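Long-range contact in polysaccharide biosynthesis protein CapD (Bacillus thuringiensis HD-771, PDB 6BWC), which probably acts on UDP-N-acetylglucosamine with NADP as cofactor, as a short-chain dehydrogenase-type enzyme required for CMP-pseudaminic acid biosynthesis: residues Y81-K89 / A101-V112. The protein carries 2 engineered substitutions. Residues are numbered along the deposited sequence; the frame is centred on the assembly and turned at random.
With NAP (NADP nicotinamide-adenine-dinucleotide phosphate), chain N.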
loop_
_atom_site.group_PDB
_atom_site.type_symbol
_atom_site.label_atom_id
_atom_site.label_comp_id
_atom_site.label_asym_id
_atom_site.label_seq_id
_atom_site.Cartn_x
_atom_site.Cartn_y
_atom_site.Cartn_z
ATOM N N TYR C 81 -13.738 -17.331 18.879
ATOM C CA TYR C 81 -13.646 -16.275 19.920
ATOM C C TYR C 81 -12.291 -15.572 19.912
ATOM O O TYR C 81 -11.263 -16.190 20.158
ATOM C CB TYR C 81 -13.939 -16.871 21.311
ATOM C CG TYR C 81 -15.304 -17.529 21.428
ATOM C CD1 TYR C 81 -16.444 -16.774 21.550
ATOM C CD2 TYR C 81 -15.437 -18.913 21.401
ATOM C CE1 TYR C 81 -17.695 -17.370 21.632
ATOM C CE2 TYR C 81 -16.675 -19.519 21.484
ATOM C CZ TYR C 81 -17.804 -18.746 21.593
ATOM O OH TYR C 81 -19.032 -19.351 21.666
ATOM N N VAL C 82 -12.315 -14.273 19.631
ATOM C CA VAL C 82 -11.114 -13.421 19.527
ATOM C C VAL C 82 -10.948 -12.542 20.797
ATOM O O VAL C 82 -11.819 -11.760 21.136
ATOM C CB VAL C 82 -11.192 -12.524 18.247
ATOM C CG1 VAL C 82 -9.982 -11.618 18.106
ATOM C CG2 VAL C 82 -11.297 -13.372 16.992
ATOM N N PHE C 83 -9.823 -12.680 21.484
ATOM C CA PHE C 83 -9.436 -11.729 22.524
ATOM C C PHE C 83 -8.349 -10.768 21.996
ATOM O O PHE C 83 -7.182 -11.183 21.845
ATOM C CB PHE C 83 -8.884 -12.453 23.769
ATOM C CG PHE C 83 -9.870 -13.330 24.482
ATOM C CD1 PHE C 83 -10.662 -12.819 25.501
ATOM C CD2 PHE C 83 -9.949 -14.702 24.191
ATOM C CE1 PHE C 83 -11.542 -13.641 26.202
ATOM C CE2 PHE C 83 -10.830 -15.528 24.888
ATOM C CZ PHE C 83 -11.628 -14.992 25.893
ATOM N N HIS C 84 -8.729 -9.503 21.758
ATOM C CA HIS C 84 -7.800 -8.452 21.284
ATOM C C HIS C 84 -7.121 -7.718 22.476
ATOM O O HIS C 84 -7.571 -6.689 22.974
ATOM C CB HIS C 84 -8.522 -7.528 20.277
ATOM C CG HIS C 84 -7.758 -6.294 19.865
ATOM N ND1 HIS C 84 -6.379 -6.222 19.830
ATOM C CD2 HIS C 84 -8.203 -5.087 19.436
ATOM C CE1 HIS C 84 -6.011 -5.018 19.430
ATOM N NE2 HIS C 84 -7.099 -4.314 19.177
ATOM N N VAL C 85 -5.991 -8.287 22.888
ATOM C CA VAL C 85 -5.239 -7.889 24.076
ATOM C C VAL C 85 -3.861 -7.216 23.747
ATOM O O VAL C 85 -3.206 -6.627 24.634
ATOM C CB VAL C 85 -5.058 -9.137 24.966
ATOM C CG1 VAL C 85 -4.675 -8.752 26.392
ATOM C CG2 VAL C 85 -6.347 -9.947 24.988
ATOM N N ALA C 86 -3.427 -7.278 22.476
ATOM C CA ALA C 86 -2.255 -6.511 22.008
ATOM C C ALA C 86 -2.489 -4.981 21.928
ATOM O O ALA C 86 -3.607 -4.516 21.598
ATOM C CB ALA C 86 -1.760 -7.049 20.669
ATOM N N ALA C 87 -1.407 -4.241 22.237
ATOM C CA ALA C 87 -1.353 -2.761 22.292
ATOM C C ALA C 87 -0.027 -2.264 22.863
ATOM O O ALA C 87 0.694 -2.968 23.573
ATOM C CB ALA C 87 -2.486 -2.174 23.127
ATOM N N MET C 88 0.278 -1.017 22.548
ATOM C CA MET C 88 1.268 -0.276 23.311
ATOM C C MET C 88 0.477 0.358 24.434
ATOM O O MET C 88 -0.452 1.124 24.158
ATOM C CB MET C 88 1.949 0.798 22.463
ATOM C CG MET C 88 2.962 0.242 21.477
ATOM S SD MET C 88 3.431 1.496 20.305
ATOM C CE MET C 88 4.427 2.532 21.363
ATOM N N LYS C 89 0.853 0.021 25.668
ATOM C CA LYS C 89 0.120 0.357 26.882
ATOM C C LYS C 89 0.868 1.306 27.804
ATOM O O LYS C 89 0.435 1.507 28.942
ATOM C CB LYS C 89 -0.146 -0.931 27.672
ATOM C CG LYS C 89 1.098 -1.648 28.258
ATOM C CD LYS C 89 0.687 -2.640 29.336
ATOM C CE LYS C 89 1.892 -3.282 29.987
ATOM N NZ LYS C 89 1.531 -3.978 31.258
ATOM N N ALA C 101 1.955 4.293 18.315
ATOM C CA ALA C 101 0.730 4.059 19.064
ATOM C C ALA C 101 -0.548 4.055 18.181
ATOM O O ALA C 101 -1.474 3.271 18.426
ATOM C CB ALA C 101 0.607 5.075 20.187
ATOM N N VAL C 102 -0.587 4.917 17.163
ATOM C CA VAL C 102 -1.711 4.942 16.211
ATOM C C VAL C 102 -1.794 3.630 15.455
ATOM O O VAL C 102 -2.879 3.071 15.343
ATOM C CB VAL C 102 -1.648 6.089 15.154
ATOM C CG1 VAL C 102 -2.811 6.017 14.175
ATOM C CG2 VAL C 102 -1.660 7.450 15.818
ATOM N N LEU C 103 -0.675 3.152 14.926
ATOM C CA LEU C 103 -0.685 1.927 14.138
ATOM C C LEU C 103 -1.130 0.719 14.996
ATOM O O LEU C 103 -2.031 -0.028 14.624
ATOM C CB LEU C 103 0.686 1.679 13.470
ATOM C CG LEU C 103 1.183 2.713 12.417
ATOM C CD1 LEU C 103 2.544 2.366 11.831
ATOM C CD2 LEU C 103 0.187 2.891 11.287
ATOM N N THR C 104 -0.545 0.564 16.167
ATOM C CA THR C 104 -0.843 -0.584 16.997
ATOM C C THR C 104 -2.233 -0.457 17.663
ATOM O O THR C 104 -3.044 -1.397 17.587
ATOM C CB THR C 104 0.312 -0.804 17.999
ATOM O OG1 THR C 104 1.536 -1.042 17.278
ATOM C CG2 THR C 104 0.055 -1.999 18.915
ATOM N N ASN C 105 -2.518 0.689 18.291
ATOM C CA ASN C 105 -3.764 0.855 19.049
ATOM C C ASN C 105 -5.037 1.156 18.207
ATOM O O ASN C 105 -6.122 0.667 18.564
ATOM C CB ASN C 105 -3.605 1.896 20.179
ATOM C CG ASN C 105 -2.634 1.452 21.289
ATOM O OD1 ASN C 105 -2.110 0.340 21.283
ATOM N ND2 ASN C 105 -2.396 2.344 22.260
ATOM N N ILE C 106 -4.923 1.940 17.117
ATOM C CA ILE C 106 -6.090 2.255 16.243
ATOM C C ILE C 106 -6.131 1.355 15.004
ATOM O O ILE C 106 -7.053 0.519 14.881
ATOM C CB ILE C 106 -6.138 3.748 15.815
ATOM C CG1 ILE C 106 -6.189 4.658 17.046
ATOM C CG2 ILE C 106 -7.346 4.029 14.912
ATOM C CD1 ILE C 106 -5.928 6.116 16.752
ATOM N N PHE C 107 -5.136 1.508 14.113
ATOM C CA PHE C 107 -5.116 0.816 12.810
ATOM C C PHE C 107 -5.186 -0.687 12.997
ATOM O O PHE C 107 -5.885 -1.372 12.247
ATOM C CB PHE C 107 -3.898 1.222 11.932
ATOM C CG PHE C 107 -3.789 0.467 10.591
ATOM C CD1 PHE C 107 -4.853 0.452 9.668
ATOM C CD2 PHE C 107 -2.613 -0.239 10.247
ATOM C CE1 PHE C 107 -4.763 -0.234 8.451
ATOM C CE2 PHE C 107 -2.513 -0.914 9.018
ATOM C CZ PHE C 107 -3.587 -0.904 8.118
ATOM N N GLY C 108 -4.501 -1.188 14.020
ATOM C CA GLY C 108 -4.567 -2.613 14.388
ATOM C C GLY C 108 -5.917 -3.087 14.925
ATOM O O GLY C 108 -6.338 -4.228 14.632
ATOM N N THR C 109 -6.595 -2.236 15.704
ATOM C CA THR C 109 -7.937 -2.562 16.140
ATOM C C THR C 109 -8.839 -2.666 14.900
ATOM O O THR C 109 -9.647 -3.592 14.803
ATOM C CB THR C 109 -8.501 -1.547 17.164
ATOM O OG1 THR C 109 -7.600 -1.405 18.262
ATOM C CG2 THR C 109 -9.864 -1.991 17.712
ATOM N N GLN C 110 -8.702 -1.761 13.931
ATOM C CA GLN C 110 -9.515 -1.909 12.707
ATOM C C GLN C 110 -9.250 -3.172 11.958
ATOM O O GLN C 110 -10.186 -3.804 11.497
ATOM C CB GLN C 110 -9.335 -0.765 11.729
ATOM C CG GLN C 110 -10.287 0.349 12.052
ATOM C CD GLN C 110 -11.710 0.044 11.646
ATOM O OE1 GLN C 110 -12.017 0.025 10.449
ATOM N NE2 GLN C 110 -12.601 -0.145 12.644
ATOM N N ASN C 111 -7.981 -3.528 11.816
ATOM C CA ASN C 111 -7.647 -4.791 11.187
ATOM C C ASN C 111 -8.370 -5.958 11.889
ATOM O O ASN C 111 -8.975 -6.772 11.202
ATOM C CB ASN C 111 -6.123 -5.010 11.110
ATOM C CG ASN C 111 -5.444 -4.102 10.093
ATOM O OD1 ASN C 111 -6.082 -3.645 9.117
ATOM N ND2 ASN C 111 -4.131 -3.824 10.315
ATOM N N VAL C 112 -8.355 -6.007 13.226
ATOM C CA VAL C 112 -9.109 -7.026 13.955
ATOM C C VAL C 112 -10.597 -7.029 13.532
ATOM O O VAL C 112 -11.142 -8.061 13.112
ATOM C CB VAL C 112 -8.953 -6.842 15.484
ATOM C CG1 VAL C 112 -9.986 -7.629 16.284
ATOM C CG2 VAL C 112 -7.561 -7.262 15.905
HETATM P PA NAP N . 1.662 -6.648 27.714
HETATM O O1A NAP N . 2.206 -7.554 28.782
HETATM O O2A NAP N . 2.609 -5.646 27.149
HETATM O O5B NAP N . 1.030 -7.510 26.533
HETATM C C5B NAP N . 1.046 -7.002 25.197
HETATM C C4B NAP N . 0.834 -8.151 24.216
HETATM O O4B NAP N . 0.639 -7.706 22.876
HETATM C C3B NAP N . 2.066 -9.015 24.162
HETATM O O3B NAP N . 1.574 -10.326 23.897
HETATM C C2B NAP N . 2.845 -8.430 23.012
HETATM O O2B NAP N . 3.791 -9.386 22.580
HETATM C C1B NAP N . 1.722 -8.107 22.027
HETATM N N9A NAP N . 1.902 -7.037 20.987
HETATM C C8A NAP N . 2.372 -5.760 21.099
HETATM N N7A NAP N . 2.341 -5.088 19.898
HETATM C C5A NAP N . 1.833 -5.945 18.996
HETATM C C6A NAP N . 1.518 -5.944 17.545
HETATM N N6A NAP N . 1.731 -4.868 16.774
HETATM N N1A NAP N . 0.996 -7.053 16.997
HETATM C C2A NAP N . 0.760 -8.167 17.713
HETATM N N3A NAP N . 1.024 -8.253 19.026
HETATM C C4A NAP N . 1.546 -7.207 19.715
HETATM O O3 NAP N . 0.327 -5.875 28.187
HETATM P PN NAP N . -0.772 -6.355 29.277
HETATM O O1N NAP N . -1.044 -7.850 29.191
HETATM O O2N NAP N . -0.449 -5.712 30.591
HETATM O O5D NAP N . -2.055 -5.547 28.796
HETATM C C5D NAP N . -2.890 -6.115 27.819
HETATM C C4D NAP N . -3.972 -5.120 27.414
HETATM O O4D NAP N . -4.550 -4.588 28.614
HETATM C C3D NAP N . -3.561 -3.915 26.549
HETATM O O3D NAP N . -4.495 -3.790 25.474
HETATM C C2D NAP N . -3.651 -2.716 27.463
HETATM O O2D NAP N . -4.069 -1.529 26.780
HETATM C C1D NAP N . -4.697 -3.169 28.481
HETATM N N1N NAP N . -4.590 -2.540 29.804
HETATM C C2N NAP N . -3.587 -2.923 30.610
HETATM C C3N NAP N . -3.388 -2.403 31.877
HETATM C C7N NAP N . -2.255 -2.807 32.754
HETATM O O7N NAP N . -2.060 -2.159 33.784
HETATM N N7N NAP N . -1.446 -3.821 32.435
HETATM C C4N NAP N . -4.353 -1.401 32.396
HETATM C C5N NAP N . -5.402 -1.049 31.433
HETATM C C6N NAP N . -5.498 -1.643 30.186
HETATM P P2B NAP N . 5.046 -8.973 21.656
HETATM O O1X NAP N . 5.856 -10.251 21.765
HETATM O O2X NAP N . 4.495 -8.799 20.256
HETATM O O3X NAP N . 5.666 -7.697 22.273
#
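V82 and V112 open the contact with their CG1 methyls 4.4 Å apart, and I13 of strand 9-13 touches both side chains. The next inward residue of strand 81-84 is H84. Its CG stands anti to the backbone N (chi1 171°), which sends the ring toward helix 98-118. CG2 of V112 sits over the centre of one ring face, 4.1 Å from the centroid, in a CH-pi contact. At the ring edge, in its plane, H84 NE2 donates to T109 OG1 over 3.1 Å at a nearly straight 167°. That hydroxyl in turn donates a hydrogen bond to N105 O, one turn back, from above the carbonyl plane. The H84 ring is thus fixed by a methyl over its face and a bond at its edge.

After the strand, V85 and A86 lie against NADP, with A86 CB 3.3 Å from NAP O4B. A87 rests its CA on T104 CG2, while R67 binds the T104 hydroxyl. The N105 amide then grips both backbone polar groups of M88. N105 OD1 accepts from M88 N on a lone pair, though the N-H...O angle is only 139°. N105 ND2 gives M88 O a straighter bond of 3.0 Å and also hydrogen-bonds T142 OG1. The M88 chain bends at its end, bringing M88 SD 3.7 Å from A101 N. The CB of K89 points away from the helix, and NZ of K89 hydrogen-bonds NAP O2N at 2.7 Å. The strand and helix run antiparallel, as in the beta-alpha-beta crossover of a Rossmann fold, and the loop beyond the strand lines the NADP pocket.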